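Side-chain contact in terminal oxygenase component of carbazole 1,9a-dioxygenase (Nocardioides aromaticivorans, PDB 3GCF), which forms the catalytic oxygenase part of a three-component Rieske non-heme iron system that dioxygenates carbazole, probably receiving its electrons from a ferredoxin: residues V132-Q136 with G137-V141. Sequence-based numbering, arbitrary orientation.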
ATOM      1  N   VAL A 132      28.274   2.472 -20.998  1.00 14.14           N
ATOM      2  CA  VAL A 132      27.437   3.626 -21.283  1.00 15.04           C
ATOM      3  C   VAL A 132      27.793   4.225 -22.639  1.00 15.32           C
ATOM      4  O   VAL A 132      28.949   4.220 -23.041  1.00 14.73           O
ATOM      5  CB  VAL A 132      27.637   4.734 -20.217  1.00 16.32           C
ATOM      6  CG1 VAL A 132      26.928   6.018 -20.646  1.00 15.44           C
ATOM      7  CG2 VAL A 132      27.118   4.264 -18.872  1.00 17.09           C
ATOM      8  N   GLN A 133      26.794   4.715 -23.357  1.00 14.76           N
ATOM      9  CA  GLN A 133      27.058   5.380 -24.623  1.00 15.25           C
ATOM     10  C   GLN A 133      26.036   6.480 -24.811  1.00 14.24           C
ATOM     11  O   GLN A 133      24.830   6.245 -24.751  1.00 15.35           O
ATOM     12  CB  GLN A 133      27.007   4.422 -25.815  1.00 16.08           C
ATOM     13  CG  GLN A 133      27.627   5.054 -27.065  1.00 19.23           C
ATOM     14  CD  GLN A 133      27.722   4.107 -28.244  1.00 22.66           C
ATOM     15  OE1 GLN A 133      28.068   2.933 -28.090  1.00 25.66           O
ATOM     16  NE2 GLN A 133      27.435   4.620 -29.439  1.00 23.22           N
ATOM     17  N   VAL A 134      26.531   7.691 -25.010  1.00 13.64           N
ATOM     18  CA  VAL A 134      25.666   8.836 -25.212  1.00 13.42           C
ATOM     19  C   VAL A 134      25.532   9.083 -26.711  1.00 13.39           C
ATOM     20  O   VAL A 134      26.527   9.173 -27.426  1.00 13.57           O
ATOM     21  CB  VAL A 134      26.247  10.081 -24.516  1.00 13.33           C
ATOM     22  CG1 VAL A 134      25.369  11.291 -24.777  1.00 14.52           C
ATOM     23  CG2 VAL A 134      26.345   9.829 -23.016  1.00 12.55           C
ATOM     24  N   ALA A 135      24.296   9.171 -27.187  1.00 13.17           N
ATOM     25  CA  ALA A 135      24.057   9.410 -28.602  1.00 13.77           C
ATOM     26  C   ALA A 135      22.799  10.242 -28.785  1.00 14.33           C
ATOM     27  O   ALA A 135      21.762   9.955 -28.187  1.00 15.74           O
ATOM     28  CB  ALA A 135      23.931   8.088 -29.351  1.00  9.53           C
ATOM     29  N   GLN A 136      22.909  11.280 -29.608  1.00 13.32           N
ATOM     30  CA  GLN A 136      21.796  12.167 -29.892  1.00 13.94           C
ATOM     31  C   GLN A 136      21.217  12.742 -28.607  1.00 14.43           C
ATOM     32  O   GLN A 136      20.000  12.861 -28.464  1.00 15.03           O
ATOM     33  CB  GLN A 136      20.715  11.411 -30.671  1.00 13.03           C
ATOM     34  CG  GLN A 136      21.234  10.755 -31.942  1.00 16.10           C
ATOM     35  CD  GLN A 136      21.615  11.763 -33.016  1.00 15.88           C
ATOM     36  OE1 GLN A 136      22.275  12.763 -32.743  1.00 19.85           O
ATOM     37  NE2 GLN A 136      21.207  11.492 -34.248  1.00 16.37           N
ATOM     38  N   GLY A 137      22.097  13.092 -27.673  1.00 13.68           N
ATOM     39  CA  GLY A 137      21.663  13.668 -26.416  1.00 11.74           C
ATOM     40  C   GLY A 137      21.021  12.686 -25.454  1.00 14.05           C
ATOM     41  O   GLY A 137      20.492  13.087 -24.412  1.00 13.27           O
ATOM     42  N   VAL A 138      21.068  11.400 -25.786  1.00 12.22           N
ATOM     43  CA  VAL A 138      20.474  10.394 -24.917  1.00 12.93           C
ATOM     44  C   VAL A 138      21.509   9.469 -24.300  1.00 13.08           C
ATOM     45  O   VAL A 138      22.397   8.962 -24.984  1.00 14.80           O
ATOM     46  CB  VAL A 138      19.437   9.532 -25.670  1.00 12.20           C
ATOM     47  CG1 VAL A 138      18.822   8.519 -24.725  1.00  8.95           C
ATOM     48  CG2 VAL A 138      18.352  10.425 -26.256  1.00 14.67           C
ATOM     49  N   VAL A 139      21.386   9.255 -22.994  1.00 11.97           N
ATOM     50  CA  VAL A 139      22.292   8.381 -22.270  1.00  9.84           C
ATOM     51  C   VAL A 139      21.781   6.950 -22.319  1.00  9.99           C
ATOM     52  O   VAL A 139      20.745   6.638 -21.733  1.00 11.39           O
ATOM     53  CB  VAL A 139      22.411   8.797 -20.790  1.00 11.63           C
ATOM     54  CG1 VAL A 139      23.277   7.788 -20.037  1.00  8.43           C
ATOM     55  CG2 VAL A 139      23.004  10.201 -20.689  1.00  6.78           C
ATOM     56  N   PHE A 140      22.506   6.084 -23.022  1.00  8.95           N
ATOM     57  CA  PHE A 140      22.129   4.680 -23.132  1.00  9.28           C
ATOM     58  C   PHE A 140      23.014   3.852 -22.211  1.00 11.86           C
ATOM     59  O   PHE A 140      24.197   4.150 -22.035  1.00 15.29           O
ATOM     60  CB  PHE A 140      22.287   4.195 -24.576  1.00  8.45           C
ATOM     61  CG  PHE A 140      21.305   4.813 -25.535  1.00  9.49           C
ATOM     62  CD1 PHE A 140      20.015   4.307 -25.652  1.00  8.47           C
ATOM     63  CD2 PHE A 140      21.663   5.922 -26.299  1.00  8.78           C
ATOM     64  CE1 PHE A 140      19.090   4.897 -26.515  1.00 12.00           C
ATOM     65  CE2 PHE A 140      20.743   6.523 -27.167  1.00 11.70           C
ATOM     66  CZ  PHE A 140      19.453   6.010 -27.274  1.00 10.45           C
ATOM     67  N   VAL A 141      22.426   2.821 -21.617  1.00 11.88           N
ATOM     68  CA  VAL A 141      23.139   1.931 -20.713  1.00 11.99           C
ATOM     69  C   VAL A 141      22.914   0.500 -21.185  1.00 13.85           C
ATOM     70  O   VAL A 141      21.794   0.129 -21.545  1.00 15.06           O
ATOM     71  CB  VAL A 141      22.602   2.061 -19.268  1.00 12.50           C
ATOM     72  CG1 VAL A 141      23.339   1.100 -18.352  1.00 12.35           C
ATOM     73  CG2 VAL A 141      22.758   3.491 -18.777  1.00 11.96           C
TER
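Val138 O is gripped by two groups: Ala135 N donates a 2.9 Å hydrogen bond to it, nearly straight at 164°, and Val134 CA adds a CA-H...O contact at 3.3 Å. This two-residue beta hairpin, with a type I' turn from Ala135 to Val138, lies in an antiparallel sheet, probably of the Rieske domain, with strand 138-143 between 129-135 and 34-40. In the return bond, Val138 N stands 59° out of the Ala135 carbonyl plane. Gln136 and Gly137 both take positive phi, as the turn requires; Gln136 NE2 bonds to backbone Phe159 O and Asp161 O, fixing the amide. The next hydrogen-bonded pair joins Gln133 N to Phe140 O (3.0 Å) and Phe140 N to Gln133 O (2.9 Å). With CG beside its backbone N (chi1 -68°), the Phe140 ring runs back toward the turn: CE2 is 4.2 Å from Ala135 CB, Gln133 O lies in plane at the edge, 3.5 Å from CD2, and Val138 CG1 sits 3.6 Å above one face, offset toward the rim. A serine in place of Phe140 would probably open a gap beside Leu151 and Pro37. On the opposite sheet face, Val139 CG2 meets Val134 CG2 and its CG1 meets Val132 CG1, each at 4.1 Å.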